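Local structure of branched-chain phosphotransacylase (Enterococcus faecalis, 1YCO) at residues N96-E107 and H236-K247; Q11-A21 and R255-L266. The protein probably transfers branched-chain acyl groups between coenzyme A and phosphate. All coordinates share one frame; numbering follows the deposited sequence.

Contact 1 of 2, residues N96-E107 and H236-K247; sequences NKPILSHVAMVE and HAKVGGTIVGTK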
loop_
_atom_site.group_PDB
_atom_site.type_symbol
_atom_site.label_atom_id
_atom_site.label_comp_id
_atom_site.label_asym_id
_atom_site.label_seq_id
_atom_site.Cartn_x
_atom_site.Cartn_y
_atom_site.Cartn_z
ATOM N N ASN A 96 14.615 -19.529 -16.542
ATOM C CA ASN A 96 15.340 -19.105 -17.736
ATOM C C ASN A 96 15.558 -17.597 -17.764
ATOM O O ASN A 96 15.714 -17.007 -18.832
ATOM C CB ASN A 96 14.580 -19.517 -19.000
ATOM C CG ASN A 96 13.462 -18.560 -19.340
ATOM O OD1 ASN A 96 12.498 -18.422 -18.594
ATOM N ND2 ASN A 96 13.600 -17.871 -20.470
ATOM N N LYS A 97 15.550 -16.979 -16.589
ATOM C CA LYS A 97 15.781 -15.542 -16.449
ATOM C C LYS A 97 16.652 -15.375 -15.221
ATOM O O LYS A 97 16.536 -16.152 -14.271
ATOM C CB LYS A 97 14.462 -14.788 -16.250
ATOM C CG LYS A 97 13.581 -14.753 -17.473
ATOM C CD LYS A 97 14.297 -14.065 -18.597
ATOM C CE LYS A 97 13.444 -13.984 -19.830
ATOM N NZ LYS A 97 14.205 -13.254 -20.900
ATOM N N PRO A 98 17.535 -14.364 -15.221
ATOM C CA PRO A 98 18.437 -14.096 -14.093
ATOM C C PRO A 98 17.785 -14.351 -12.732
ATOM O O PRO A 98 18.389 -14.964 -11.845
ATOM C CB PRO A 98 18.812 -12.632 -14.300
ATOM C CG PRO A 98 18.864 -12.528 -15.785
ATOM C CD PRO A 98 17.652 -13.314 -16.249
ATOM N N ILE A 99 16.550 -13.887 -12.569
ATOM C CA ILE A 99 15.829 -14.078 -11.312
ATOM C C ILE A 99 14.326 -14.254 -11.536
ATOM O O ILE A 99 13.803 -13.914 -12.594
ATOM C CB ILE A 99 15.995 -12.876 -10.362
ATOM C CG1 ILE A 99 15.087 -11.740 -10.814
ATOM C CG2 ILE A 99 17.445 -12.399 -10.336
ATOM C CD1 ILE A 99 14.170 -11.234 -9.723
ATOM N N LEU A 100 13.641 -14.787 -10.530
ATOM C CA LEU A 100 12.200 -14.962 -10.598
ATOM C C LEU A 100 11.561 -13.757 -9.905
ATOM O O LEU A 100 12.117 -13.205 -8.956
ATOM C CB LEU A 100 11.767 -16.244 -9.873
ATOM C CG LEU A 100 12.217 -17.609 -10.429
ATOM C CD1 LEU A 100 11.739 -18.725 -9.503
ATOM C CD2 LEU A 100 11.662 -17.810 -11.833
ATOM N N SER A 101 10.395 -13.355 -10.384
ATOM C CA SER A 101 9.692 -12.240 -9.796
ATOM C C SER A 101 8.198 -12.509 -9.917
ATOM O O SER A 101 7.782 -13.469 -10.562
ATOM C CB SER A 101 10.044 -10.924 -10.520
ATOM O OG SER A 101 9.604 -10.913 -11.878
ATOM N N HIS A 102 7.391 -11.673 -9.285
ATOM C CA HIS A 102 5.965 -11.842 -9.404
ATOM C C HIS A 102 5.467 -10.578 -10.060
ATOM O O HIS A 102 5.922 -9.469 -9.755
ATOM C CB HIS A 102 5.311 -12.045 -8.044
ATOM C CG HIS A 102 3.828 -12.251 -8.113
ATOM N ND1 HIS A 102 2.949 -11.225 -8.384
ATOM C CD2 HIS A 102 3.073 -13.366 -7.965
ATOM C CE1 HIS A 102 1.714 -11.698 -8.402
ATOM N NE2 HIS A 102 1.762 -12.995 -8.151
ATOM N N VAL A 103 4.549 -10.765 -10.992
ATOM C CA VAL A 103 3.962 -9.665 -11.726
ATOM C C VAL A 103 2.449 -9.837 -11.732
ATOM O O VAL A 103 1.936 -10.924 -11.984
ATOM C CB VAL A 103 4.455 -9.635 -13.193
ATOM C CG1 VAL A 103 3.646 -8.624 -14.009
ATOM C CG2 VAL A 103 5.936 -9.283 -13.237
ATOM N N ALA A 104 1.745 -8.743 -11.473
ATOM C CA ALA A 104 0.298 -8.751 -11.444
ATOM C C ALA A 104 -0.260 -7.775 -12.465
ATOM O O ALA A 104 0.355 -6.745 -12.773
ATOM C CB ALA A 104 -0.208 -8.373 -10.047
ATOM N N MET A 105 -1.432 -8.110 -12.999
ATOM C CA MET A 105 -2.109 -7.226 -13.941
ATOM C C MET A 105 -3.305 -6.658 -13.186
ATOM O O MET A 105 -4.089 -7.401 -12.598
ATOM C CB MET A 105 -2.583 -7.976 -15.194
ATOM C CG MET A 105 -3.430 -7.079 -16.108
ATOM S SD MET A 105 -3.109 -7.226 -17.870
ATOM C CE MET A 105 -4.475 -8.271 -18.398
ATOM N N VAL A 106 -3.422 -5.339 -13.200
ATOM C CA VAL A 106 -4.500 -4.636 -12.507
ATOM C C VAL A 106 -5.434 -3.874 -13.459
ATOM O O VAL A 106 -4.982 -3.108 -14.305
ATOM C CB VAL A 106 -3.929 -3.611 -11.497
ATOM C CG1 VAL A 106 -5.039 -3.052 -10.631
ATOM C CG2 VAL A 106 -2.849 -4.259 -10.642
ATOM N N GLU A 107 -6.737 -4.082 -13.303
ATOM C CA GLU A 107 -7.718 -3.397 -14.130
ATOM C C GLU A 107 -8.661 -2.588 -13.240
ATOM O O GLU A 107 -9.405 -3.150 -12.430
ATOM C CB GLU A 107 -8.513 -4.406 -14.957
ATOM C CG GLU A 107 -7.691 -5.100 -16.040
ATOM C CD GLU A 107 -8.503 -6.088 -16.879
ATOM O OE1 GLU A 107 -9.571 -5.687 -17.399
ATOM O OE2 GLU A 107 -8.064 -7.255 -17.022
ATOM N N HIS A 236 -12.146 -1.851 -6.179
ATOM C CA HIS A 236 -12.991 -2.571 -7.155
ATOM C C HIS A 236 -12.171 -2.978 -8.363
ATOM O O HIS A 236 -12.696 -3.120 -9.459
ATOM C CB HIS A 236 -14.165 -1.704 -7.638
ATOM C CG HIS A 236 -15.133 -1.350 -6.557
ATOM N ND1 HIS A 236 -16.001 -2.269 -6.012
ATOM C CD2 HIS A 236 -15.310 -0.202 -5.862
ATOM C CE1 HIS A 236 -16.668 -1.705 -5.019
ATOM N NE2 HIS A 236 -16.265 -0.451 -4.907
ATOM N N ALA A 237 -10.878 -3.160 -8.158
ATOM C CA ALA A 237 -10.002 -3.530 -9.245
ATOM C C ALA A 237 -9.949 -5.033 -9.452
ATOM O O ALA A 237 -10.092 -5.812 -8.501
ATOM C CB ALA A 237 -8.604 -2.990 -8.978
ATOM N N LYS A 238 -9.757 -5.429 -10.705
ATOM C CA LYS A 238 -9.615 -6.840 -11.049
ATOM C C LYS A 238 -8.104 -7.057 -11.088
ATOM O O LYS A 238 -7.374 -6.274 -11.697
ATOM C CB LYS A 238 -10.257 -7.136 -12.411
ATOM C CG LYS A 238 -11.769 -6.911 -12.424
ATOM C CD LYS A 238 -12.445 -7.486 -13.665
ATOM C CE LYS A 238 -11.921 -6.855 -14.950
ATOM N NZ LYS A 238 -12.572 -7.444 -16.151
ATOM N N VAL A 239 -7.638 -8.102 -10.420
ATOM C CA VAL A 239 -6.212 -8.376 -10.360
ATOM C C VAL A 239 -5.885 -9.835 -10.626
ATOM O O VAL A 239 -6.589 -10.727 -10.164
ATOM C CB VAL A 239 -5.638 -8.001 -8.979
ATOM C CG1 VAL A 239 -4.136 -8.166 -8.989
ATOM C CG2 VAL A 239 -6.006 -6.565 -8.630
ATOM N N GLY A 240 -4.819 -10.055 -11.387
ATOM C CA GLY A 240 -4.361 -11.394 -11.705
ATOM C C GLY A 240 -2.849 -11.423 -11.570
ATOM O O GLY A 240 -2.163 -10.456 -11.918
ATOM N N GLY A 241 -2.305 -12.520 -11.063
ATOM C CA GLY A 241 -0.860 -12.577 -10.899
ATOM C C GLY A 241 -0.203 -13.875 -11.312
ATOM O O GLY A 241 -0.805 -14.942 -11.270
ATOM N N THR A 242 1.049 -13.777 -11.724
ATOM C CA THR A 242 1.793 -14.945 -12.130
ATOM C C THR A 242 3.244 -14.716 -11.774
ATOM O O THR A 242 3.716 -13.578 -11.724
ATOM C CB THR A 242 1.723 -15.179 -13.660
ATOM O OG1 THR A 242 2.351 -14.081 -14.331
ATOM C CG2 THR A 242 0.283 -15.292 -14.129
ATOM N N ILE A 243 3.952 -15.807 -11.525
ATOM C CA ILE A 243 5.372 -15.719 -11.239
ATOM C C ILE A 243 6.021 -15.806 -12.618
ATOM O O ILE A 243 5.655 -16.655 -13.427
ATOM C CB ILE A 243 5.851 -16.892 -10.366
ATOM C CG1 ILE A 243 5.266 -16.761 -8.956
ATOM C CG2 ILE A 243 7.362 -16.910 -10.321
ATOM C CD1 ILE A 243 5.555 -17.950 -8.048
ATOM N N VAL A 244 6.958 -14.905 -12.888
ATOM C CA VAL A 244 7.655 -14.886 -14.159
ATOM C C VAL A 244 9.133 -15.217 -13.951
ATOM O O VAL A 244 9.621 -15.251 -12.819
ATOM C CB VAL A 244 7.504 -13.512 -14.879
ATOM C CG1 VAL A 244 6.074 -13.330 -15.330
ATOM C CG2 VAL A 244 7.923 -12.375 -13.955
ATOM N N GLY A 245 9.837 -15.465 -15.052
ATOM C CA GLY A 245 11.239 -15.828 -14.973
ATOM C C GLY A 245 11.440 -17.253 -15.461
ATOM O O GLY A 245 12.513 -17.622 -15.956
ATOM N N THR A 246 10.401 -18.065 -15.313
ATOM C CA THR A 246 10.444 -19.456 -15.755
ATOM C C THR A 246 9.977 -19.490 -17.197
ATOM O O THR A 246 9.465 -18.493 -17.698
ATOM C CB THR A 246 9.515 -20.339 -14.893
ATOM O OG1 THR A 246 8.208 -19.746 -14.835
ATOM C CG2 THR A 246 10.067 -20.466 -13.481
ATOM N N LYS A 247 10.151 -20.618 -17.874
ATOM C CA LYS A 247 9.726 -20.690 -19.265
ATOM C C LYS A 247 8.219 -20.905 -19.355
ATOM O O LYS A 247 7.649 -20.952 -20.444
ATOM C CB LYS A 247 10.487 -21.795 -20.004
ATOM C CG LYS A 247 10.501 -23.142 -19.312
ATOM C CD LYS A 247 11.409 -24.124 -20.051
ATOM C CE LYS A 247 12.830 -23.592 -20.191
ATOM N NZ LYS A 247 13.719 -24.602 -20.815
HETATM O O HOH W 1 0.497 -16.102 -8.722
#

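Contact 2 of 2, residues Q11-A21 and R255-L266; sequences QPEILQLVKKA and RSDSTESKFHSL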
loop_
_atom_site.group_PDB
_atom_site.type_symbol
_atom_site.label_atom_id
_atom_site.label_comp_id
_atom_site.label_asym_id
_atom_site.label_seq_id
_atom_site.Cartn_x
_atom_site.Cartn_y
_atom_site.Cartn_z
ATOM N N GLN A 11 -9.781 -30.716 -6.279
ATOM C CA GLN A 11 -10.558 -30.110 -5.205
ATOM C C GLN A 11 -11.811 -29.415 -5.739
ATOM O O GLN A 11 -11.790 -28.830 -6.822
ATOM C CB GLN A 11 -9.687 -29.091 -4.475
ATOM C CG GLN A 11 -8.292 -29.606 -4.159
ATOM C CD GLN A 11 -8.282 -30.656 -3.060
ATOM O OE1 GLN A 11 -7.234 -31.203 -2.720
ATOM N NE2 GLN A 11 -9.450 -30.939 -2.499
ATOM N N PRO A 12 -12.918 -29.454 -4.975
ATOM C CA PRO A 12 -14.143 -28.803 -5.458
ATOM C C PRO A 12 -13.935 -27.320 -5.773
ATOM O O PRO A 12 -14.657 -26.738 -6.588
ATOM C CB PRO A 12 -15.139 -29.052 -4.321
ATOM C CG PRO A 12 -14.269 -29.075 -3.108
ATOM C CD PRO A 12 -13.064 -29.883 -3.571
ATOM N N GLU A 13 -12.933 -26.722 -5.132
ATOM C CA GLU A 13 -12.605 -25.316 -5.361
ATOM C C GLU A 13 -11.937 -25.190 -6.741
ATOM O O GLU A 13 -12.250 -24.280 -7.513
ATOM C CB GLU A 13 -11.647 -24.806 -4.284
ATOM C CG GLU A 13 -12.059 -25.128 -2.849
ATOM C CD GLU A 13 -11.532 -26.468 -2.366
ATOM O OE1 GLU A 13 -10.341 -26.762 -2.622
ATOM O OE2 GLU A 13 -12.300 -27.216 -1.714
ATOM N N ILE A 14 -11.020 -26.106 -7.046
ATOM C CA ILE A 14 -10.344 -26.089 -8.331
ATOM C C ILE A 14 -11.340 -26.478 -9.423
ATOM O O ILE A 14 -11.312 -25.935 -10.527
ATOM C CB ILE A 14 -9.117 -27.059 -8.347
ATOM C CG1 ILE A 14 -8.060 -26.590 -7.345
ATOM C CG2 ILE A 14 -8.517 -27.141 -9.738
ATOM C CD1 ILE A 14 -7.515 -25.170 -7.595
ATOM N N LEU A 15 -12.242 -27.401 -9.105
ATOM C CA LEU A 15 -13.246 -27.850 -10.072
ATOM C C LEU A 15 -14.096 -26.682 -10.574
ATOM O O LEU A 15 -14.409 -26.591 -11.763
ATOM C CB LEU A 15 -14.156 -28.898 -9.434
ATOM C CG LEU A 15 -15.025 -29.673 -10.419
ATOM C CD1 LEU A 15 -14.150 -30.537 -11.314
ATOM C CD2 LEU A 15 -16.000 -30.537 -9.647
ATOM N N GLN A 16 -14.469 -25.794 -9.659
ATOM C CA GLN A 16 -15.272 -24.629 -10.006
ATOM C C GLN A 16 -14.513 -23.746 -11.012
ATOM O O GLN A 16 -15.120 -23.136 -11.897
ATOM C CB GLN A 16 -15.600 -23.833 -8.737
ATOM C CG GLN A 16 -17.022 -23.291 -8.673
ATOM C CD GLN A 16 -17.216 -22.279 -7.546
ATOM O OE1 GLN A 16 -16.860 -22.542 -6.393
ATOM N NE2 GLN A 16 -17.785 -21.116 -7.876
ATOM N N LEU A 17 -13.187 -23.693 -10.870
ATOM C CA LEU A 17 -12.313 -22.900 -11.760
ATOM C C LEU A 17 -12.254 -23.495 -13.160
ATOM O O LEU A 17 -12.428 -22.794 -14.162
ATOM C CB LEU A 17 -10.881 -22.843 -11.205
ATOM C CG LEU A 17 -9.816 -22.179 -12.091
ATOM C CD1 LEU A 17 -10.229 -20.743 -12.399
ATOM C CD2 LEU A 17 -8.453 -22.198 -11.387
ATOM N N VAL A 18 -11.986 -24.794 -13.210
ATOM C CA VAL A 18 -11.901 -25.507 -14.472
ATOM C C VAL A 18 -13.204 -25.333 -15.250
ATOM O O VAL A 18 -13.197 -24.916 -16.415
ATOM C CB VAL A 18 -11.616 -27.001 -14.232
ATOM C CG1 VAL A 18 -11.601 -27.747 -15.555
ATOM C CG2 VAL A 18 -10.279 -27.154 -13.520
ATOM N N LYS A 19 -14.323 -25.634 -14.602
ATOM C CA LYS A 19 -15.616 -25.494 -15.259
ATOM C C LYS A 19 -15.766 -24.093 -15.856
ATOM O O LYS A 19 -16.089 -23.935 -17.042
ATOM C CB LYS A 19 -16.758 -25.776 -14.272
ATOM C CG LYS A 19 -16.847 -27.235 -13.864
ATOM C CD LYS A 19 -18.093 -27.536 -13.053
ATOM C CE LYS A 19 -18.165 -29.029 -12.700
ATOM N NZ LYS A 19 -19.340 -29.384 -11.831
ATOM N N LYS A 20 -15.517 -23.079 -15.032
ATOM C CA LYS A 20 -15.616 -21.699 -15.482
ATOM C C LYS A 20 -14.704 -21.453 -16.681
ATOM O O LYS A 20 -15.136 -20.910 -17.696
ATOM C CB LYS A 20 -15.236 -20.743 -14.346
ATOM C CG LYS A 20 -15.359 -19.273 -14.711
ATOM C CD LYS A 20 -14.991 -18.386 -13.530
ATOM C CE LYS A 20 -15.104 -16.908 -13.885
ATOM N NZ LYS A 20 -16.480 -16.524 -14.336
ATOM N N ALA A 21 -13.446 -21.869 -16.558
ATOM C CA ALA A 21 -12.466 -21.687 -17.620
ATOM C C ALA A 21 -12.859 -22.374 -18.918
ATOM O O ALA A 21 -12.845 -21.752 -19.979
ATOM C CB ALA A 21 -11.103 -22.189 -17.164
ATOM N N ARG A 255 -6.671 -21.669 -1.341
ATOM C CA ARG A 255 -8.038 -22.129 -1.122
ATOM C C ARG A 255 -8.988 -20.965 -0.840
ATOM O O ARG A 255 -10.101 -20.916 -1.369
ATOM C CB ARG A 255 -8.064 -23.135 0.032
ATOM C CG ARG A 255 -9.379 -23.887 0.181
ATOM C CD ARG A 255 -9.190 -25.143 1.018
ATOM N NE ARG A 255 -10.073 -26.214 0.559
ATOM C CZ ARG A 255 -9.852 -27.514 0.746
ATOM N NH1 ARG A 255 -8.767 -27.929 1.395
ATOM N NH2 ARG A 255 -10.715 -28.399 0.260
ATOM N N SER A 256 -8.536 -20.023 -0.016
ATOM C CA SER A 256 -9.342 -18.857 0.332
ATOM C C SER A 256 -9.664 -17.962 -0.863
ATOM O O SER A 256 -10.593 -17.149 -0.809
ATOM C CB SER A 256 -8.634 -18.026 1.409
ATOM O OG SER A 256 -7.336 -17.639 0.991
ATOM N N ASP A 257 -8.901 -18.102 -1.943
ATOM C CA ASP A 257 -9.139 -17.281 -3.131
ATOM C C ASP A 257 -10.435 -17.628 -3.851
ATOM O O ASP A 257 -10.726 -18.792 -4.124
ATOM C CB ASP A 257 -7.978 -17.385 -4.122
ATOM C CG ASP A 257 -6.699 -16.801 -3.579
ATOM O OD1 ASP A 257 -6.741 -15.676 -3.031
ATOM O OD2 ASP A 257 -5.647 -17.458 -3.710
ATOM N N SER A 258 -11.204 -16.595 -4.164
ATOM C CA SER A 258 -12.464 -16.756 -4.862
ATOM C C SER A 258 -12.213 -17.320 -6.252
ATOM O O SER A 258 -11.093 -17.285 -6.759
ATOM C CB SER A 258 -13.161 -15.404 -4.987
ATOM O OG SER A 258 -12.316 -14.482 -5.655
ATOM N N THR A 259 -13.270 -17.833 -6.865
ATOM C CA THR A 259 -13.169 -18.396 -8.195
ATOM C C THR A 259 -12.779 -17.358 -9.240
ATOM O O THR A 259 -12.002 -17.645 -10.163
ATOM C CB THR A 259 -14.486 -19.027 -8.611
ATOM O OG1 THR A 259 -14.924 -19.918 -7.580
ATOM C CG2 THR A 259 -14.308 -19.799 -9.918
ATOM N N GLU A 260 -13.330 -16.155 -9.103
ATOM C CA GLU A 260 -13.032 -15.063 -10.035
ATOM C C GLU A 260 -11.584 -14.631 -9.890
ATOM O O GLU A 260 -10.947 -14.211 -10.856
ATOM C CB GLU A 260 -13.946 -13.856 -9.780
ATOM C CG GLU A 260 -15.365 -14.032 -10.286
ATOM C CD GLU A 260 -15.458 -14.020 -11.806
ATOM O OE1 GLU A 260 -16.536 -14.373 -12.338
ATOM O OE2 GLU A 260 -14.463 -13.648 -12.468
ATOM N N SER A 261 -11.072 -14.743 -8.671
ATOM C CA SER A 261 -9.699 -14.362 -8.392
ATOM C C SER A 261 -8.737 -15.316 -9.100
ATOM O O SER A 261 -7.810 -14.880 -9.783
ATOM C CB SER A 261 -9.454 -14.370 -6.881
ATOM O OG SER A 261 -8.095 -14.122 -6.582
ATOM N N LYS A 262 -8.953 -16.616 -8.944
ATOM C CA LYS A 262 -8.082 -17.588 -9.598
ATOM C C LYS A 262 -8.196 -17.423 -11.109
ATOM O O LYS A 262 -7.196 -17.473 -11.825
ATOM C CB LYS A 262 -8.471 -19.013 -9.203
ATOM C CG LYS A 262 -8.266 -19.322 -7.737
ATOM C CD LYS A 262 -9.005 -20.587 -7.311
ATOM C CE LYS A 262 -8.820 -20.834 -5.815
ATOM N NZ LYS A 262 -9.836 -21.759 -5.240
ATOM N N PHE A 263 -9.419 -17.200 -11.581
ATOM C CA PHE A 263 -9.677 -17.043 -13.005
ATOM C C PHE A 263 -8.886 -15.877 -13.622
ATOM O O PHE A 263 -8.354 -15.995 -14.731
ATOM C CB PHE A 263 -11.179 -16.852 -13.253
ATOM C CG PHE A 263 -11.563 -16.918 -14.701
ATOM C CD1 PHE A 263 -11.398 -18.095 -15.425
ATOM C CD2 PHE A 263 -12.064 -15.792 -15.354
ATOM C CE1 PHE A 263 -11.719 -18.153 -16.784
ATOM C CE2 PHE A 263 -12.389 -15.836 -16.712
ATOM C CZ PHE A 263 -12.216 -17.016 -17.430
ATOM N N HIS A 264 -8.802 -14.766 -12.898
ATOM C CA HIS A 264 -8.076 -13.606 -13.389
ATOM C C HIS A 264 -6.589 -13.909 -13.591
ATOM O O HIS A 264 -6.000 -13.490 -14.586
ATOM C CB HIS A 264 -8.239 -12.410 -12.438
ATOM C CG HIS A 264 -9.638 -11.881 -12.356
ATOM N ND1 HIS A 264 -10.497 -11.875 -13.434
ATOM C CD2 HIS A 264 -10.309 -11.288 -11.338
ATOM C CE1 HIS A 264 -11.635 -11.300 -13.086
ATOM N NE2 HIS A 264 -11.546 -10.935 -11.822
ATOM N N SER A 265 -5.991 -14.630 -12.642
ATOM C CA SER A 265 -4.580 -14.992 -12.738
ATOM C C SER A 265 -4.395 -15.968 -13.894
ATOM O O SER A 265 -3.472 -15.839 -14.710
ATOM C CB SER A 265 -4.084 -15.623 -11.436
ATOM O OG SER A 265 -4.065 -14.656 -10.392
ATOM N N LEU A 266 -5.291 -16.944 -13.968
ATOM C CA LEU A 266 -5.238 -17.921 -15.044
ATOM C C LEU A 266 -5.364 -17.200 -16.389
ATOM O O LEU A 266 -4.674 -17.528 -17.361
ATOM C CB LEU A 266 -6.362 -18.946 -14.878
ATOM C CG LEU A 266 -6.570 -19.916 -16.039
ATOM C CD1 LEU A 266 -5.247 -20.524 -16.484
ATOM C CD2 LEU A 266 -7.546 -20.994 -15.587
#

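Contact 1 of 2, residues N96-E107 and H236-K247
The imidazole of His102 lies across strand 238-244 in an antiparallel pairing at the edge of the six-stranded mixed sheet. One ring face has Thr242 O 3.8 Å above its plane, displaced toward the rim, while CE1 comes obliquely to 3.7 Å from Gly241 CA. CG of His102 stands anti to the backbone N (chi1 -179°), which lays the ring over the neighbouring strand at a residue without a side chain. A water joins NE2 weakly to Gly241 O.

Beneath the ring the strands form a regular ladder, with paired N-H and C=O bonds at Ser101-Val244, Val103-Thr242, Met105-Gly240 and Glu107-Lys238. The Val103 N bond to Thr242 O is nearly straight, 176° at the hydrogen.

On the His102 side, Ala104, Val106 and Val239 pack under helix 221-234. The other face carries Val103 CG2 against Val244 CG2 at 3.7 Å, and helix 259-274 covers Met105 and Thr242, whose OG1 bonds Gln272. Past the ladder, Leu100 CD2 meets Thr246 CG2 at 3.5 Å. At the opposite end, Glu107 OE1 makes a long salt bridge to Lys238 NZ, 3.7 Å away.

Contact 2 of 2, residues Q11-A21 and R255-L266
Lys20 crosses the ring of Phe263 at about a right angle where helix 12-24 packs on helix 259-274, the two short segments inclined at 56° with their axes 9.5 Å apart. These helices belong to the alpha/beta domain built round the five-stranded parallel sheet: the first follows strand 2-7, the second strand 250-252. The lysine chain runs extended from its backbone, carrying CE over the ring face, 3.9 Å from the centroid, in a CH-pi contact; the bend at its last bond (chi4 58°) then swings NZ toward Glu260 OE1. NZ sits above the same face at cation-pi distance and also donates to Glu260 OE1 at 2.9 Å, meeting the carboxylate from above its plane. Glu24 gives that ammonium a second acidic partner, so its positive charge is probably well stabilised.

At the edge of the same ring, near its plane, comes Leu17 CD1. Leu17 is a knob in the hole formed by Thr259, Lys262, Phe263 and Leu266; both methyls touch Lys262 CB, and CD1 goes on to the Phe263 backbone and Leu266 CD2. Ala21 closes this apolar patch, its CA 3.7 Å from Phe263 CE1.

Thr259 presents its CG2 methyl to Lys20 CD at 3.9 Å. Lys262 runs extended alongside helix 12-24, NZ close to Glu13 CB and weakly bonded to Asp257 O. Ser258 is the N-cap of helix 259-274, its OG accepting from Ser261 N. In the first turn of helix 12-24, Glu13 crosses Arg255 obliquely, carboxylate and guanidinium planes 53° apart. Glu13 OE1 lies over one guanidinium face; OE2 takes the hydrogen bond of this salt bridge, from Arg255 NH2 at 2.8 Å.

Contact 1 lies at the centre of the chain and is mostly buried; contact 2 is about 18 Å away, centre to centre, and only partly buried. Their chemistry follows: a backbone ladder with apolar faces in the first, and in the second a leucine-centred patch flanked by salt bridges near the surface. Helix 259-274 belongs to both, since it covers one face of the strand pair while packing on helix 12-24, thereby tying the mixed sheet to the domain of the parallel sheet. The two contacts touch where Ser265 OG lies 2.8 Å from Gly241 N, probably hydrogen-bonded. Along the chain, contact 1 is nested inside the loop that contact 2 closes.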